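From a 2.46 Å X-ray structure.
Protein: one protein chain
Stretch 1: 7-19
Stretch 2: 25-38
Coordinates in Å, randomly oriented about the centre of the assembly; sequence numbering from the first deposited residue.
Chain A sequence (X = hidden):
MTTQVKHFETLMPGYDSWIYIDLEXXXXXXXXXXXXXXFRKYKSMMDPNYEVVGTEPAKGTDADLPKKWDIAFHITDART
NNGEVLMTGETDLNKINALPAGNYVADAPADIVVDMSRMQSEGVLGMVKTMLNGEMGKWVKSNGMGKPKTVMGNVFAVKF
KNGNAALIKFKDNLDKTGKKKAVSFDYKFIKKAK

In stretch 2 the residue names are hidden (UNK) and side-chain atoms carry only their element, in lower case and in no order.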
ATOM      1  N   HIS A   7     -13.464   4.542  10.169  1.00 34.53           N
ATOM      2  CA  HIS A   7     -12.922   3.204  10.055  1.00 33.25           C
ATOM      3  C   HIS A   7     -12.977   2.736   8.604  1.00 33.78           C
ATOM      4  O   HIS A   7     -13.897   3.074   7.866  1.00 34.13           O
ATOM      5  CB  HIS A   7     -13.600   2.258  11.048  1.00 35.08           C
ATOM      6  CG  HIS A   7     -13.064   0.862  10.996  1.00 38.57           C
ATOM      7  ND1 HIS A   7     -11.723   0.568  11.179  1.00 39.25           N
ATOM      8  CD2 HIS A   7     -13.676  -0.323  10.788  1.00 39.52           C
ATOM      9  CE1 HIS A   7     -11.540  -0.737  11.079  1.00 38.20           C
ATOM     10  NE2 HIS A   7     -12.721  -1.308  10.857  1.00 36.78           N
ATOM     11  N   PHE A   8     -11.941   1.996   8.202  1.00 32.65           N
ATOM     12  CA  PHE A   8     -11.899   1.324   6.922  1.00 31.83           C
ATOM     13  C   PHE A   8     -11.426  -0.110   7.131  1.00 34.10           C
ATOM     14  O   PHE A   8     -10.466  -0.355   7.868  1.00 33.83           O
ATOM     15  CB  PHE A   8     -10.936   2.018   5.958  1.00 31.78           C
ATOM     16  CG  PHE A   8     -10.790   1.277   4.650  1.00 33.62           C
ATOM     17  CD1 PHE A   8      -9.948   0.176   4.546  1.00 33.46           C
ATOM     18  CD2 PHE A   8     -11.518   1.654   3.531  1.00 32.48           C
ATOM     19  CE1 PHE A   8      -9.837  -0.534   3.361  1.00 33.16           C
ATOM     20  CE2 PHE A   8     -11.397   0.946   2.343  1.00 34.82           C
ATOM     21  CZ  PHE A   8     -10.573  -0.156   2.264  1.00 32.88           C
ATOM     22  N   GLU A   9     -12.094  -1.046   6.441  1.00 36.29           N
ATOM     23  CA  GLU A   9     -11.709  -2.449   6.484  1.00 36.40           C
ATOM     24  C   GLU A   9     -12.205  -3.178   5.241  1.00 37.23           C
ATOM     25  O   GLU A   9     -13.276  -2.869   4.720  1.00 32.42           O
ATOM     26  CB  GLU A   9     -12.200  -3.131   7.759  1.00 36.95           C
ATOM     27  CG  GLU A   9     -13.703  -3.248   7.907  1.00 36.93           C
ATOM     28  CD  GLU A   9     -14.047  -4.020   9.169  1.00 39.74           C
ATOM     29  OE1 GLU A   9     -13.530  -3.643  10.255  1.00 40.21           O
ATOM     30  OE2 GLU A   9     -14.788  -5.023   9.066  1.00 38.99           O
ATOM     31  N   THR A  10     -11.385  -4.132   4.783  1.00 36.50           N
ATOM     32  CA  THR A  10     -11.708  -4.977   3.646  1.00 37.79           C
ATOM     33  C   THR A  10     -10.719  -6.138   3.581  1.00 37.83           C
ATOM     34  O   THR A  10      -9.581  -6.016   4.029  1.00 38.66           O
ATOM     35  CB  THR A  10     -11.704  -4.183   2.333  1.00 37.48           C
ATOM     36  OG1 THR A  10     -12.452  -4.940   1.378  1.00 41.95           O
ATOM     37  CG2 THR A  10     -10.319  -3.895   1.799  1.00 36.81           C
ATOM     38  N   LEU A  11     -11.176  -7.261   3.021  1.00 34.58           N
ATOM     39  CA  LEU A  11     -10.285  -8.353   2.668  1.00 34.64           C
ATOM     40  C   LEU A  11      -9.593  -7.983   1.364  1.00 36.80           C
ATOM     41  O   LEU A  11     -10.211  -7.398   0.476  1.00 43.19           O
ATOM     42  CB  LEU A  11     -11.105  -9.636   2.510  1.00 33.67           C
ATOM     43  CG  LEU A  11     -11.748 -10.164   3.792  1.00 33.33           C
ATOM     44  CD1 LEU A  11     -12.528 -11.443   3.535  1.00 33.21           C
ATOM     45  CD2 LEU A  11     -10.702 -10.398   4.873  1.00 33.08           C
ATOM     46  N   MET A  12      -8.306  -8.307   1.257  1.00 35.56           N
ATOM     47  CA  MET A  12      -7.540  -7.882   0.095  1.00 35.80           C
ATOM     48  C   MET A  12      -7.759  -8.830  -1.091  1.00 34.87           C
ATOM     49  O   MET A  12      -7.980 -10.029  -0.925  1.00 31.17           O
ATOM     50  CB  MET A  12      -6.044  -7.791   0.424  1.00 36.85           C
ATOM     51  CG  MET A  12      -5.689  -6.563   1.251  1.00 36.24           C
ATOM     52  SD  MET A  12      -6.130  -4.988   0.472  1.00 34.82           S
ATOM     53  CE  MET A  12      -4.777  -4.782  -0.694  1.00 34.37           C
ATOM     54  N   PRO A  13      -7.718  -8.305  -2.335  1.00 34.34           N
ATOM     55  CA  PRO A  13      -7.597  -9.147  -3.529  1.00 33.33           C
ATOM     56  C   PRO A  13      -6.186  -9.700  -3.729  1.00 32.22           C
ATOM     57  O   PRO A  13      -5.314  -9.506  -2.890  1.00 31.57           O
ATOM     58  CB  PRO A  13      -7.948  -8.170  -4.667  1.00 34.41           C
ATOM     59  CG  PRO A  13      -7.542  -6.804  -4.144  1.00 33.71           C
ATOM     60  CD  PRO A  13      -7.812  -6.869  -2.653  1.00 33.21           C
ATOM     61  N   GLY A  14      -5.973 -10.395  -4.852  1.00 31.98           N
ATOM     62  CA  GLY A  14      -4.749 -11.143  -5.087  1.00 32.99           C
ATOM     63  C   GLY A  14      -3.610 -10.242  -5.552  1.00 37.22           C
ATOM     64  O   GLY A  14      -3.806  -9.043  -5.741  1.00 36.18           O
ATOM     65  N   TYR A  15      -2.439 -10.855  -5.776  1.00 37.10           N
ATOM     66  CA  TYR A  15      -1.206 -10.173  -6.150  1.00 36.00           C
ATOM     67  C   TYR A  15      -1.337  -9.309  -7.405  1.00 35.08           C
ATOM     68  O   TYR A  15      -0.455  -8.497  -7.700  1.00 30.76           O
ATOM     69  CB  TYR A  15      -0.069 -11.188  -6.273  1.00 36.25           C
ATOM     70  CG  TYR A  15       0.568 -11.463  -4.939  1.00 37.52           C
ATOM     71  CD1 TYR A  15       0.014 -12.384  -4.068  1.00 36.66           C
ATOM     72  CD2 TYR A  15       1.695 -10.761  -4.527  1.00 39.30           C
ATOM     73  CE1 TYR A  15       0.583 -12.613  -2.823  1.00 39.12           C
ATOM     74  CE2 TYR A  15       2.276 -10.985  -3.287  1.00 38.42           C
ATOM     75  CZ  TYR A  15       1.714 -11.914  -2.429  1.00 38.13           C
ATOM     76  OH  TYR A  15       2.279 -12.144  -1.205  1.00 40.61           O
ATOM     77  N   ASP A  16      -2.431  -9.469  -8.146  1.00 39.58           N
ATOM     78  CA  ASP A  16      -2.502  -8.742  -9.408  1.00 44.08           C
ATOM     79  C   ASP A  16      -3.379  -7.499  -9.268  1.00 41.86           C
ATOM     80  O   ASP A  16      -3.604  -6.798 -10.252  1.00 42.50           O
ATOM     81  CB  ASP A  16      -2.856  -9.646 -10.597  1.00 49.01           C
ATOM     82  CG  ASP A  16      -4.241 -10.249 -10.503  1.00 54.43           C
ATOM     83  OD1 ASP A  16      -4.732 -10.426  -9.365  1.00 58.01           O
ATOM     84  OD2 ASP A  16      -4.814 -10.540 -11.568  1.00 65.71           O
ATOM     85  N   SER A  17      -3.836  -7.204  -8.044  1.00 40.96           N
ATOM     86  CA  SER A  17      -4.844  -6.167  -7.877  1.00 39.94           C
ATOM     87  C   SER A  17      -4.502  -5.198  -6.749  1.00 39.78           C
ATOM     88  O   SER A  17      -3.700  -5.486  -5.866  1.00 38.32           O
ATOM     89  CB  SER A  17      -6.210  -6.749  -7.691  1.00 41.05           C
ATOM     90  OG  SER A  17      -6.441  -7.812  -8.598  1.00 42.20           O
ATOM     91  N   TRP A  18      -5.156  -4.038  -6.836  1.00 40.70           N
ATOM     92  CA  TRP A  18      -5.030  -2.911  -5.936  1.00 36.44           C
ATOM     93  C   TRP A  18      -6.405  -2.597  -5.351  1.00 37.14           C
ATOM     94  O   TRP A  18      -7.430  -2.862  -5.970  1.00 37.64           O
ATOM     95  CB  TRP A  18      -4.529  -1.692  -6.718  1.00 34.30           C
ATOM     96  CG  TRP A  18      -3.072  -1.677  -7.058  1.00 35.52           C
ATOM     97  CD1 TRP A  18      -2.475  -2.200  -8.169  1.00 35.70           C
ATOM     98  CD2 TRP A  18      -2.016  -1.081  -6.278  1.00 36.67           C
ATOM     99  NE1 TRP A  18      -1.120  -1.973  -8.137  1.00 36.00           N
ATOM    100  CE2 TRP A  18      -0.810  -1.291  -6.989  1.00 34.97           C
ATOM    101  CE3 TRP A  18      -1.967  -0.412  -5.045  1.00 33.82           C
ATOM    102  CZ2 TRP A  18       0.420  -0.845  -6.510  1.00 34.59           C
ATOM    103  CZ3 TRP A  18      -0.749   0.034  -4.576  1.00 33.72           C
ATOM    104  CH2 TRP A  18       0.428  -0.184  -5.299  1.00 33.86           C
ATOM    105  N   ILE A  19      -6.419  -1.981  -4.167  1.00 37.28           N
ATOM    106  CA  ILE A  19      -7.580  -1.214  -3.746  1.00 34.77           C
ATOM    107  C   ILE A  19      -7.189   0.264  -3.688  1.00 36.18           C
ATOM    108  O   ILE A  19      -6.068   0.596  -3.310  1.00 38.97           O
ATOM    109  CB  ILE A  19      -8.153  -1.727  -2.414  1.00 34.12           C
ATOM    110  CG1 ILE A  19      -7.188  -1.532  -1.239  1.00 34.52           C
ATOM    111  CG2 ILE A  19      -8.611  -3.171  -2.542  1.00 34.67           C
ATOM    112  CD1 ILE A  19      -7.818  -1.747   0.116  1.00 35.10           C
ATOM    113  N   UNK A  25     -14.531  10.022   1.621  1.00 41.18           N
ATOM    114  CA  UNK A  25     -15.835   9.388   1.525  1.00 38.68           C
ATOM    115  C   UNK A  25     -15.823   8.004   2.171  1.00 39.68           C
ATOM    116  O   UNK A  25     -16.885   7.449   2.464  1.00 41.34           O
ATOM    117  c   UNK A  25     -16.281   9.273   0.063  1.00 36.78           C
ATOM    118  c   UNK A  25     -16.266  10.606  -0.656  1.00 32.52           C
ATOM    119  o   UNK A  25     -15.471   8.312  -0.621  1.00 36.36           O
ATOM    120  N   UNK A  26     -14.622   7.443   2.368  1.00 39.37           N
ATOM    121  CA  UNK A  26     -14.485   6.125   2.964  1.00 39.71           C
ATOM    122  C   UNK A  26     -14.751   4.998   1.970  1.00 42.29           C
ATOM    123  O   UNK A  26     -14.724   3.825   2.353  1.00 39.56           O
ATOM    124  N   UNK A  27     -14.989   5.375   0.702  1.00 44.62           N
ATOM    125  CA  UNK A  27     -15.293   4.437  -0.368  1.00 46.26           C
ATOM    126  C   UNK A  27     -13.985   3.924  -0.968  1.00 47.08           C
ATOM    127  O   UNK A  27     -12.951   4.590  -0.865  1.00 43.91           O
ATOM    128  c   UNK A  27     -18.305   6.191  -2.219  1.00 54.44           C
ATOM    129  c   UNK A  27     -17.596   5.365  -1.151  1.00 51.07           C
ATOM    130  n   UNK A  27     -19.451   5.626  -4.358  1.00 66.36           N
ATOM    131  c   UNK A  27     -19.463   5.468  -2.881  1.00 62.38           C
ATOM    132  c   UNK A  27     -16.130   5.101  -1.469  1.00 47.57           C
ATOM    133  N   UNK A  28     -14.041   2.737  -1.592  1.00 43.12           N
ATOM    134  CA  UNK A  28     -12.889   2.241  -2.320  1.00 43.75           C
ATOM    135  C   UNK A  28     -13.308   1.528  -3.605  1.00 43.45           C
ATOM    136  O   UNK A  28     -14.458   1.130  -3.769  1.00 44.49           O
ATOM    137  c   UNK A  28     -11.840  -1.034  -1.986  1.00 43.72           C
ATOM    138  c   UNK A  28     -13.701  -1.699  -0.070  1.00 43.96           C
ATOM    139  c   UNK A  28     -13.343  -0.368  -0.259  1.00 43.74           C
ATOM    140  c   UNK A  28     -12.193  -2.363  -1.795  1.00 43.25           C
ATOM    141  c   UNK A  28     -11.985   1.405  -1.415  1.00 42.75           C
ATOM    142  c   UNK A  28     -12.407  -0.025  -1.220  1.00 43.49           C
ATOM    143  c   UNK A  28     -13.127  -2.693  -0.841  1.00 44.70           C
ATOM    144  N   UNK A  29     -12.341   1.393  -4.516  1.00 40.67           N
ATOM    145  CA  UNK A  29     -12.527   0.679  -5.762  1.00 43.73           C
ATOM    146  C   UNK A  29     -11.378  -0.317  -5.908  1.00 42.28           C
ATOM    147  O   UNK A  29     -10.250  -0.034  -5.518  1.00 37.34           O
ATOM    148  c   UNK A  29     -12.524   1.675  -6.926  1.00 46.79           C
ATOM    149  o   UNK A  29     -14.069   4.504  -8.025  1.00 55.68           O
ATOM    150  c   UNK A  29     -13.874   2.266  -7.278  1.00 50.84           C
ATOM    151  o   UNK A  29     -13.342   3.035  -9.485  1.00 68.06           O
ATOM    152  c   UNK A  29     -13.754   3.348  -8.341  1.00 58.08           C
ATOM    153  N   UNK A  30     -11.673  -1.484  -6.484  1.00 40.32           N
ATOM    154  CA  UNK A  30     -10.655  -2.474  -6.783  1.00 38.71           C
ATOM    155  C   UNK A  30     -10.259  -2.350  -8.252  1.00 34.59           C
ATOM    156  O   UNK A  30     -11.115  -2.095  -9.088  1.00 34.25           O
ATOM    157  c   UNK A  30     -11.226  -3.855  -6.469  1.00 42.23           C
ATOM    158  o   UNK A  30     -11.130  -6.443  -5.548  1.00 53.57           O
ATOM    159  c   UNK A  30     -10.680  -4.958  -7.365  1.00 46.41           C
ATOM    160  c   UNK A  30     -10.821  -6.317  -6.734  1.00 50.07           C
ATOM    161  n   UNK A  30     -10.605  -7.346  -7.539  1.00 50.50           N
ATOM    162  N   UNK A  31      -8.973  -2.549  -8.564  1.00 33.49           N
ATOM    163  CA  UNK A  31      -8.525  -2.533  -9.950  1.00 38.16           C
ATOM    164  C   UNK A  31      -7.217  -3.314 -10.090  1.00 38.05           C
ATOM    165  O   UNK A  31      -6.408  -3.296  -9.177  1.00 42.26           O
ATOM    166  n   UNK A  31      -9.130   1.109 -12.711  1.00 44.82           N
ATOM    167  o   UNK A  31      -6.971   1.178 -12.140  1.00 46.85           O
ATOM    168  c   UNK A  31      -8.380  -1.079 -10.407  1.00 37.97           C
ATOM    169  c   UNK A  31      -8.110  -0.915 -11.892  1.00 39.73           C
ATOM    170  c   UNK A  31      -8.020   0.546 -12.259  1.00 43.01           C
ATOM    171  N   UNK A  32      -7.010  -3.986 -11.231  1.00 35.27           N
ATOM    172  CA  UNK A  32      -5.782  -4.737 -11.488  1.00 33.61           C
ATOM    173  C   UNK A  32      -4.622  -3.771 -11.677  1.00 31.61           C
ATOM    174  O   UNK A  32      -4.837  -2.656 -12.141  1.00 31.65           O
ATOM    175  c   UNK A  32      -5.928  -5.604 -12.721  1.00 31.09           C
ATOM    176  N   UNK A  33      -3.411  -4.210 -11.313  1.00 30.67           N
ATOM    177  CA  UNK A  33      -2.197  -3.566 -11.789  1.00 33.01           C
ATOM    178  C   UNK A  33      -2.232  -3.525 -13.315  1.00 34.44           C
ATOM    179  O   UNK A  33      -2.446  -4.555 -13.963  1.00 34.40           O
ATOM    180  o   UNK A  33       0.777  -1.543 -12.601  1.00 38.64           O
ATOM    181  c   UNK A  33       0.548  -2.305 -11.645  1.00 38.94           C
ATOM    182  c   UNK A  33       0.340  -3.785 -11.940  1.00 36.82           C
ATOM    183  o   UNK A  33       0.455  -1.908 -10.456  1.00 40.39           O
ATOM    184  c   UNK A  33      -0.955  -4.356 -11.367  1.00 34.94           C
ATOM    185  N   UNK A  34      -1.988  -2.340 -13.881  1.00 34.33           N
ATOM    186  CA  UNK A  34      -2.212  -2.140 -15.301  1.00 33.83           C
ATOM    187  C   UNK A  34      -0.895  -2.136 -16.057  1.00 34.33           C
ATOM    188  O   UNK A  34      -0.897  -2.275 -17.277  1.00 36.93           O
ATOM    189  c   UNK A  34      -2.988  -0.840 -15.529  1.00 34.17           C
ATOM    190  c   UNK A  34      -5.191  -2.058 -15.717  1.00 33.62           C
ATOM    191  c   UNK A  34      -5.159   0.430 -15.393  1.00 34.29           C
ATOM    192  c   UNK A  34      -4.454  -0.882 -15.087  1.00 35.54           C
ATOM    193  N   UNK A  35       0.208  -1.993 -15.314  1.00 33.98           N
ATOM    194  CA  UNK A  35       1.540  -1.806 -15.871  1.00 34.99           C
ATOM    195  C   UNK A  35       2.047  -3.051 -16.593  1.00 37.13           C
ATOM    196  O   UNK A  35       1.546  -4.154 -16.370  1.00 32.85           O
ATOM    197  N   UNK A  36       3.022  -2.832 -17.487  1.00 38.52           N
ATOM    198  CA  UNK A  36       3.647  -3.923 -18.209  1.00 40.45           C
ATOM    199  C   UNK A  36       4.342  -4.843 -17.208  1.00 42.88           C
ATOM    200  O   UNK A  36       4.845  -4.395 -16.171  1.00 42.98           O
ATOM    201  c   UNK A  36       6.760  -2.395 -20.071  1.00 56.38           C
ATOM    202  n   UNK A  36       7.739  -0.251 -20.870  1.00 60.65           N
ATOM    203  c   UNK A  36       7.744  -1.274 -19.793  1.00 60.99           C
ATOM    204  c   UNK A  36       5.841  -2.705 -18.902  1.00 49.72           C
ATOM    205  c   UNK A  36       4.559  -3.410 -19.327  1.00 44.34           C
ATOM    206  N   UNK A  37       4.315  -6.145 -17.512  1.00 41.51           N
ATOM    207  CA  UNK A  37       4.911  -7.137 -16.629  1.00 41.49           C
ATOM    208  C   UNK A  37       6.157  -7.747 -17.264  1.00 42.65           C
ATOM    209  O   UNK A  37       6.225  -7.948 -18.477  1.00 44.56           O
ATOM    210  n   UNK A  37      -1.416  -9.106 -13.916  1.00 43.68           N
ATOM    211  c   UNK A  37      -0.412  -9.462 -14.702  1.00 41.48           C
ATOM    212  c   UNK A  37       3.913  -8.248 -16.306  1.00 39.02           C
ATOM    213  n   UNK A  37       0.475  -8.572 -15.099  1.00 36.53           N
ATOM    214  c   UNK A  37       1.595  -8.935 -15.943  1.00 38.62           C
ATOM    215  c   UNK A  37       2.484  -7.754 -16.188  1.00 40.07           C
ATOM    216  n   UNK A  37      -0.281 -10.717 -15.109  1.00 43.42           N
ATOM    217  N   UNK A  38       7.129  -8.056 -16.401  1.00 43.35           N
ATOM    218  CA  UNK A  38       8.339  -8.777 -16.752  1.00 46.16           C
ATOM    219  C   UNK A  38       8.339 -10.074 -15.947  1.00 45.76           C
ATOM    220  O   UNK A  38       8.197 -10.024 -14.720  1.00 49.28           O
ATOM    221  o   UNK A  38      11.641  -6.134 -17.785  1.00 67.73           O
ATOM    222  c   UNK A  38      11.824  -7.080 -17.004  1.00 59.97           C
ATOM    223  c   UNK A  38       9.531  -7.888 -16.390  1.00 49.30           C
ATOM    224  c   UNK A  38      10.846  -8.239 -17.068  1.00 54.19           C
ATOM    225  o   UNK A  38      12.752  -7.114 -16.160  1.00 61.26           O
TER

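Position 25 has three side-chain atoms, a carbon bearing one oxygen and one carbon, out of reach of stretch 1; this is Thr25. Position 26 has no side-chain atoms, and its phi of 79° is one that glycine tolerates best; its backbone O lies 4.0 Å from CD2 of Phe8, at the edge of that ring. This is Gly26. At 27, four carbons in a row end in nitrogen, and its CA-to-CB bond points away from stretch 1, so this is Lys27, its charged end left exposed.

Position 28 carries one carbon and then a six-carbon ring with no oxygen. One ring carbon lies 3.7 Å from CG2 of Ile19, another 3.2 Å from OG1 of Thr10, and Phe8 directs an edge toward the ring's face (centroids 5.3 Å apart, planes at 73°). This is Phe28, whose flat, apolar ring suits the place.

Position 29 has three carbons, the third with two oxygens, and its CA-to-CB bond points away from stretch 1: Glu29, a carboxylate at ease in an exposed site. Both 30 and 31 have three carbons, the third with one oxygen and one nitrogen. The side chain at 30 shares a sheet face with Ile19, and its oxygen comes 3.7 Å from CB of Pro13; that at 31 lies on the face of Trp18, its nitrogen hydrogen-bonded elsewhere in the structure. They are Gln30 and Gln31. Position 32 has a single carbon; its CA sits just 4.0 Å from CA of Ser17, and the two side chains diverge. This is Ala32.

At 33, three carbons end in two oxygens, one of which lies 2.8 Å from NE1 of Trp18. An acceptor is needed there, and Glu33 supplies it: Trp18 NE1 donates to Glu33 OE1, while the backbone N of position 35 donates to OE2 of Glu33 at 2.8 Å. Position 34 has four carbons forked at the second, without contact to stretch 1: Leu34. Position 35 is bare, Gly35; a CB would clash with Glu33 OE2. Position 36, four carbons ending in nitrogen, is Lys36, exposed. Position 37 has three carbons, a nitrogen and a carbon with two more nitrogens, one of which lies 4.4 Å from OD2 of Asp16. This is Arg37, the opposite charges being beyond salt-bridge range. Position 38, three carbons with two terminal oxygens, is Glu38, out of reach.

The contact is an antiparallel pairing. Trp18 N donates to Gln31 O (2.8 Å) and Gln31 N to Trp18 O (3.0 Å), while Glu33 N donates to Asp16 O (2.8 Å). Side chains add the apolar contacts of Phe28 with Phe8 and Ile19 and the indole-carboxylate bond to this backbone ladder.

Stretch 2 (25-38) TGKFEQQAELGKRE
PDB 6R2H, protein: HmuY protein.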